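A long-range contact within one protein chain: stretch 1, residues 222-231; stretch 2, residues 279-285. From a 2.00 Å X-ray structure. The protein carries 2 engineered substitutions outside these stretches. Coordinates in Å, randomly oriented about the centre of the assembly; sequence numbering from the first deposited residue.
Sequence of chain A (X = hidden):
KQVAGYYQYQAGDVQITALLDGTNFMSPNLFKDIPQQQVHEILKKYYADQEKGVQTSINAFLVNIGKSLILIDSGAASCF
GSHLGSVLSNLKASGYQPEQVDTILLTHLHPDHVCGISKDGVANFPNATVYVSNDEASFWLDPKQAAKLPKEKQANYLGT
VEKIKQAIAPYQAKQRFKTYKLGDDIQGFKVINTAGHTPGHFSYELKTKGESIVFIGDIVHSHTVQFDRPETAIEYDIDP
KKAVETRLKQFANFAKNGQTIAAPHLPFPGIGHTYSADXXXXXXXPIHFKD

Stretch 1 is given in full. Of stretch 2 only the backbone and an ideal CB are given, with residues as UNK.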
ATOM      1  N   SER A 222     -14.914  -2.534   1.818  1.00 17.62           N
ATOM      2  CA  SER A 222     -14.293  -1.233   2.047  1.00 15.96           C
ATOM      3  C   SER A 222     -13.364  -1.320   3.242  1.00 17.12           C
ATOM      4  O   SER A 222     -13.632  -2.094   4.163  1.00 16.52           O
ATOM      5  CB  SER A 222     -15.392  -0.186   2.303  1.00 21.31           C
ATOM      6  OG  SER A 222     -16.185  -0.530   3.436  1.00 19.37           O
ATOM      7  N   HIS A 223     -12.271  -0.552   3.236  1.00 15.54           N
ATOM      8  CA  HIS A 223     -11.406  -0.491   4.408  1.00 17.31           C
ATOM      9  C   HIS A 223     -11.797   0.684   5.289  1.00 17.75           C
ATOM     10  O   HIS A 223     -11.137   0.961   6.293  1.00 17.26           O
ATOM     11  CB  HIS A 223      -9.923  -0.361   4.003  1.00 17.19           C
ATOM     12  CG  HIS A 223      -9.611   0.897   3.252  1.00 19.45           C
ATOM     13  ND1 HIS A 223     -10.241   1.229   2.072  1.00 19.11           N
ATOM     14  CD2 HIS A 223      -8.747   1.907   3.516  1.00 19.21           C
ATOM     15  CE1 HIS A 223      -9.782   2.390   1.641  1.00 21.06           C
ATOM     16  NE2 HIS A 223      -8.876   2.824   2.501  1.00 20.26           N
ATOM     17  N   THR A 224     -12.884   1.358   4.909  1.00 19.46           N
ATOM     18  CA  THR A 224     -13.281   2.615   5.529  1.00 20.26           C
ATOM     19  C   THR A 224     -14.573   2.451   6.332  1.00 19.80           C
ATOM     20  O   THR A 224     -14.526   2.197   7.534  1.00 18.29           O
ATOM     21  CB  THR A 224     -13.451   3.737   4.468  1.00 18.00           C
ATOM     22  OG1 THR A 224     -14.420   3.344   3.490  1.00 18.36           O
ATOM     23  CG2 THR A 224     -12.127   3.986   3.753  1.00 19.36           C
ATOM     24  N   VAL A 225     -15.713   2.593   5.659  1.00 17.05           N
ATOM     25  CA  VAL A 225     -17.021   2.539   6.321  1.00 16.75           C
ATOM     26  C   VAL A 225     -17.200   1.260   7.135  1.00 19.77           C
ATOM     27  O   VAL A 225     -17.597   1.310   8.307  1.00 18.02           O
ATOM     28  CB  VAL A 225     -18.177   2.640   5.297  1.00 20.70           C
ATOM     29  CG1 VAL A 225     -19.521   2.488   5.986  1.00 22.73           C
ATOM     30  CG2 VAL A 225     -18.127   3.980   4.560  1.00 21.55           C
ATOM     31  N   GLN A 226     -16.897   0.112   6.528  1.00 17.62           N
ATOM     32  CA  GLN A 226     -17.194  -1.164   7.177  1.00 17.60           C
ATOM     33  C   GLN A 226     -16.135  -1.627   8.177  1.00 19.30           C
ATOM     34  O   GLN A 226     -16.258  -2.701   8.771  1.00 17.46           O
ATOM     35  CB  GLN A 226     -17.472  -2.238   6.128  1.00 19.58           C
ATOM     36  CG  GLN A 226     -18.691  -1.940   5.276  1.00 17.24           C
ATOM     37  CD  GLN A 226     -18.755  -2.839   4.065  1.00 18.86           C
ATOM     38  OE1 GLN A 226     -17.834  -2.861   3.255  1.00 18.24           O
ATOM     39  NE2 GLN A 226     -19.829  -3.606   3.953  1.00 16.98           N
ATOM     40  N   PHE A 227     -15.094  -0.825   8.375  1.00 17.49           N
ATOM     41  CA  PHE A 227     -14.190  -1.082   9.491  1.00 19.07           C
ATOM     42  C   PHE A 227     -14.539  -0.203  10.697  1.00 19.33           C
ATOM     43  O   PHE A 227     -14.645  -0.709  11.815  1.00 20.98           O
ATOM     44  CB  PHE A 227     -12.715  -0.946   9.075  1.00 18.16           C
ATOM     45  CG  PHE A 227     -12.142  -2.213   8.470  1.00 18.87           C
ATOM     46  CD1 PHE A 227     -12.489  -2.600   7.179  1.00 18.73           C
ATOM     47  CD2 PHE A 227     -11.281  -3.024   9.201  1.00 17.05           C
ATOM     48  CE1 PHE A 227     -11.977  -3.767   6.621  1.00 17.46           C
ATOM     49  CE2 PHE A 227     -10.760  -4.201   8.644  1.00 18.32           C
ATOM     50  CZ  PHE A 227     -11.113  -4.564   7.351  1.00 16.33           C
ATOM     51  N   ASP A 228     -14.726   1.097  10.482  1.00 19.52           N
ATOM     52  CA  ASP A 228     -15.171   1.980  11.563  1.00 17.14           C
ATOM     53  C   ASP A 228     -16.581   1.605  12.025  1.00 21.54           C
ATOM     54  O   ASP A 228     -16.891   1.690  13.213  1.00 22.16           O
ATOM     55  CB  ASP A 228     -15.155   3.448  11.105  1.00 19.07           C
ATOM     56  CG  ASP A 228     -13.752   3.995  10.911  1.00 20.68           C
ATOM     57  OD1 ASP A 228     -12.807   3.195  10.727  1.00 19.23           O
ATOM     58  OD2 ASP A 228     -13.592   5.239  10.927  1.00 20.62           O
ATOM     59  N   ARG A 229     -17.428   1.191  11.085  1.00 18.66           N
ATOM     60  CA  ARG A 229     -18.788   0.781  11.409  1.00 21.07           C
ATOM     61  C   ARG A 229     -19.095  -0.592  10.807  1.00 19.13           C
ATOM     62  O   ARG A 229     -19.835  -0.690   9.826  1.00 19.76           O
ATOM     63  CB  ARG A 229     -19.776   1.815  10.878  1.00 24.90           C
ATOM     64  CG  ARG A 229     -21.148   1.729  11.518  1.00 37.44           C
ATOM     65  CD  ARG A 229     -21.185   2.533  12.812  1.00 37.91           C
ATOM     66  NE  ARG A 229     -21.032   3.951  12.526  1.00 47.48           N
ATOM     67  CZ  ARG A 229     -22.027   4.834  12.564  1.00 46.63           C
ATOM     68  NH1 ARG A 229     -23.255   4.454  12.908  1.00 41.05           N
ATOM     69  NH2 ARG A 229     -21.786   6.104  12.271  1.00 39.06           N
ATOM     70  N   PRO A 230     -18.550  -1.666  11.407  1.00 19.69           N
ATOM     71  CA  PRO A 230     -18.639  -2.998  10.798  1.00 19.48           C
ATOM     72  C   PRO A 230     -20.073  -3.521  10.641  1.00 21.80           C
ATOM     73  O   PRO A 230     -20.284  -4.451   9.869  1.00 18.53           O
ATOM     74  CB  PRO A 230     -17.856  -3.888  11.773  1.00 18.67           C
ATOM     75  CG  PRO A 230     -17.871  -3.167  13.068  1.00 22.05           C
ATOM     76  CD  PRO A 230     -17.845  -1.702  12.704  1.00 21.72           C
ATOM     77  N   GLU A 231     -21.030  -2.940  11.328  1.00 18.49           N
ATOM     78  CA  GLU A 231     -22.445  -3.291  11.208  1.00 22.19           C
ATOM     79  C   GLU A 231     -23.102  -2.815   9.922  1.00 23.16           C
ATOM     80  O   GLU A 231     -24.185  -3.135   9.655  1.00 21.66           O
ATOM     81  CB  GLU A 231     -23.199  -2.814  12.430  1.00 24.06           C
ATOM     82  CG  GLU A 231     -23.284  -1.325  12.515  1.00 26.98           C
ATOM     83  CD  GLU A 231     -22.177  -0.653  13.337  1.00 36.63           C
ATOM     84  OE1 GLU A 231     -22.517   0.333  13.988  1.00 44.96           O
ATOM     85  OE2 GLU A 231     -21.012  -1.056  13.320  1.00 26.37           O
ATOM     86  N   UNK A 279     -13.400  -3.882  20.138  1.00 31.15           N
ATOM     87  CA  UNK A 279     -14.350  -4.875  19.660  1.00 32.73           C
ATOM     88  C   UNK A 279     -15.603  -4.261  19.052  1.00 30.82           C
ATOM     89  O   UNK A 279     -16.537  -4.968  18.666  1.00 32.55           O
ATOM     90  CB  UNK A 279     -14.744  -5.805  20.809  1.00 32.73           C
ATOM     91  N   UNK A 280     -15.601  -2.966  18.947  1.00 27.78           N
ATOM     92  CA  UNK A 280     -16.667  -2.243  18.383  1.00 31.45           C
ATOM     93  C   UNK A 280     -16.340  -1.718  16.996  1.00 32.06           C
ATOM     94  O   UNK A 280     -17.139  -1.781  16.121  1.00 29.26           O
ATOM     95  CB  UNK A 280     -17.055  -1.096  19.318  1.00 31.45           C
ATOM     96  N   UNK A 281     -15.143  -1.193  16.848  1.00 26.48           N
ATOM     97  CA  UNK A 281     -14.655  -0.736  15.561  1.00 24.52           C
ATOM     98  C   UNK A 281     -13.367  -1.470  15.239  1.00 24.72           C
ATOM     99  O   UNK A 281     -12.669  -1.938  16.139  1.00 23.25           O
ATOM    100  CB  UNK A 281     -14.440   0.779  15.556  1.00 24.52           C
ATOM    101  N   UNK A 282     -13.064  -1.587  13.955  1.00 23.10           N
ATOM    102  CA  UNK A 282     -11.867  -2.295  13.520  1.00 21.09           C
ATOM    103  C   UNK A 282     -11.057  -1.366  12.644  1.00 19.92           C
ATOM    104  O   UNK A 282     -11.592  -0.383  12.136  1.00 21.00           O
ATOM    105  CB  UNK A 282     -12.217  -3.585  12.776  1.00 21.09           C
ATOM    106  N   UNK A 283      -9.768  -1.664  12.483  1.00 16.95           N
ATOM    107  CA  UNK A 283      -8.899  -0.861  11.624  1.00 18.90           C
ATOM    108  C   UNK A 283      -8.092  -1.789  10.712  1.00 21.18           C
ATOM    109  O   UNK A 283      -7.530  -2.788  11.175  1.00 20.30           O
ATOM    110  CB  UNK A 283      -7.969   0.021  12.460  1.00 18.90           C
ATOM    111  N   UNK A 284      -8.073  -1.479   9.418  1.00 18.03           N
ATOM    112  CA  UNK A 284      -7.361  -2.284   8.440  1.00 17.53           C
ATOM    113  C   UNK A 284      -5.913  -1.834   8.428  1.00 17.76           C
ATOM    114  O   UNK A 284      -5.634  -0.658   8.169  1.00 15.58           O
ATOM    115  CB  UNK A 284      -7.990  -2.166   7.050  1.00 17.53           C
ATOM    116  N   UNK A 285      -5.003  -2.765   8.709  1.00 19.04           N
ATOM    117  CA  UNK A 285      -3.573  -2.486   8.658  1.00 17.89           C
ATOM    118  C   UNK A 285      -2.988  -3.171   7.420  1.00 18.15           C
ATOM    119  O   UNK A 285      -2.817  -4.388   7.412  1.00 17.59           O
ATOM    120  CB  UNK A 285      -2.873  -2.960   9.933  1.00 17.89           C
TER

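Position 279 has a phi of 79° and a psi of 5°, a combination that by itself favours glycine, and no atom of stretch 1 lies within 5.5 Å of its ideal CB. The backbone sets the rule here, and the residue is Gly279.

At position 280 the CA-to-CB bond points sideways and again meets nothing of stretch 1 within 5.5 Å. Most polar or charged side chains would do. The backbone does the work: the carbonyl O of position 280 sits 3.4 Å from Pro230 CG, and a water donates to that same O (2.7 Å) and to Glu231 OE2 (2.9 Å). The residue is Lys280, whose side chain leads away from stretch 1.

Position 281 also points sideways, but closely: its ideal CB is 3.5 Å from Asp228 O and 4.0 Å from Phe227 O. Beside two carbonyl oxygens at the end of a short helix, a small side chain is the simplest choice, although a longer one directed outward is not excluded. The deposited residue is Ser281. With chi1 in the p well, its OG turns away from those oxygens, and it makes no hydrogen bond to stretch 1; CB to Asp228 O, 3.5 Å, remains its closest approach.

Position 282 is the anchor, and it is fixed by backbone before side chain. Its N donates to Phe227 O at 2.8 Å with a nearly straight angle of 169°, the one direct hydrogen bond between the stretches. A water adds a second link, donating to the O of position 282 and to Asp228 OD1, each at 3.0 Å. The ideal CB lies 3.7 Å from Phe227 CD2, and Pro230 offers more apolar surface nearby, so a leucine, methionine or aromatic side chain would suit. The residue is Tyr282. Its CB packs on Phe227 CD2 (3.7 Å), while the ring, with chi1 in the m well, presents its edge to the proline, Tyr282 CD2 lying 3.8 Å from Pro230 CG.

Position 283 points away, as alternation along an extended chain would have it, and stretch 1 imposes no demand on the side chain. Gln283 is extended, with chi1 and chi2 both t; its backbone C still touches Phe227 CD2 at 3.7 Å.

Position 284 points toward stretch 1, its ideal CB 3.8 Å from Phe227 CE2 and 4.0 Å from His223 CB. Its N reaches His223 O through a water that accepts from the N (2.9 Å) and donates to the O (2.8 Å). A large apolar or aromatic side chain fits such a setting. Trp284 takes the place: its CB lies over the Phe227 face, 4.0 Å from the ring centroid, in a CH-pi contact, and the indole directs an edge toward that face in an offset edge-to-face pair, with planes at 61°. Trp284 CD1 also meets His223 CB at 3.8 Å.

Position 285 points away again, leaving its choice to other surroundings; it is Ile285, without contact to stretch 1.

Stretch 2, residues 279-285: GKSYQWI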
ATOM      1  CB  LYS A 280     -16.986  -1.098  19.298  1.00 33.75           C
ATOM      2  CG  LYS A 280     -17.593  -1.576  20.575  1.00 36.27           C
ATOM      3  CD  LYS A 280     -16.832  -1.071  21.758  1.00 43.67           C
ATOM      4  CE  LYS A 280     -17.348   0.277  22.213  1.00 44.65           C
ATOM      5  NZ  LYS A 280     -17.380   0.390  23.698  1.00 51.15           N
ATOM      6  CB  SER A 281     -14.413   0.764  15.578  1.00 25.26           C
ATOM      7  OG  SER A 281     -13.260   1.087  16.328  1.00 30.58           O
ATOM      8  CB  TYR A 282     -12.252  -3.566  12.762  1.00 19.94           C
ATOM      9  CG  TYR A 282     -12.991  -4.540  13.642  1.00 24.07           C
ATOM     10  CD1 TYR A 282     -12.303  -5.498  14.369  1.00 21.75           C
ATOM     11  CD2 TYR A 282     -14.370  -4.480  13.773  1.00 20.56           C
ATOM     12  CE1 TYR A 282     -12.968  -6.379  15.195  1.00 22.44           C
ATOM     13  CE2 TYR A 282     -15.046  -5.363  14.598  1.00 23.78           C
ATOM     14  CZ  TYR A 282     -14.333  -6.307  15.304  1.00 23.54           C
ATOM     15  OH  TYR A 282     -14.984  -7.191  16.125  1.00 20.39           O
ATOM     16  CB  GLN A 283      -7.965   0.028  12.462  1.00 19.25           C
ATOM     17  CG  GLN A 283      -7.002   0.894  11.628  1.00 19.49           C
ATOM     18  CD  GLN A 283      -6.077   1.764  12.483  1.00 23.79           C
ATOM     19  OE1 GLN A 283      -6.373   2.053  13.641  1.00 23.38           O
ATOM     20  NE2 GLN A 283      -4.945   2.181  11.907  1.00 19.59           N
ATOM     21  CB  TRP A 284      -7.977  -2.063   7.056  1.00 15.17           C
ATOM     22  CG  TRP A 284      -7.223  -2.673   5.911  1.00 19.82           C
ATOM     23  CD1 TRP A 284      -6.611  -2.014   4.876  1.00 19.22           C
ATOM     24  CD2 TRP A 284      -7.013  -4.068   5.676  1.00 17.44           C
ATOM     25  NE1 TRP A 284      -6.029  -2.925   4.012  1.00 17.78           N
ATOM     26  CE2 TRP A 284      -6.264  -4.191   4.485  1.00 18.88           C
ATOM     27  CE3 TRP A 284      -7.383  -5.225   6.358  1.00 17.93           C
ATOM     28  CZ2 TRP A 284      -5.882  -5.433   3.964  1.00 18.81           C
ATOM     29  CZ3 TRP A 284      -7.001  -6.453   5.844  1.00 20.17           C
ATOM     30  CH2 TRP A 284      -6.263  -6.547   4.657  1.00 17.33           C
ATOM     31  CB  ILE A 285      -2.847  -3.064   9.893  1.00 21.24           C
ATOM     32  CG1 ILE A 285      -3.641  -2.816  11.187  1.00 19.58           C
ATOM     33  CG2 ILE A 285      -1.452  -2.493   9.986  1.00 18.77           C
ATOM     34  CD1 ILE A 285      -3.882  -1.338  11.470  1.00 22.16           C
TER
HETATM   35  O   HOH W   1      -9.418   0.871   8.444  1.00 18.76           O
HETATM   36  O   HOH W   2     -11.035   2.419  12.992  1.00 27.37           O
HETATM   37  O   HOH W   3     -19.799  -1.349  15.896  1.00 37.33           O
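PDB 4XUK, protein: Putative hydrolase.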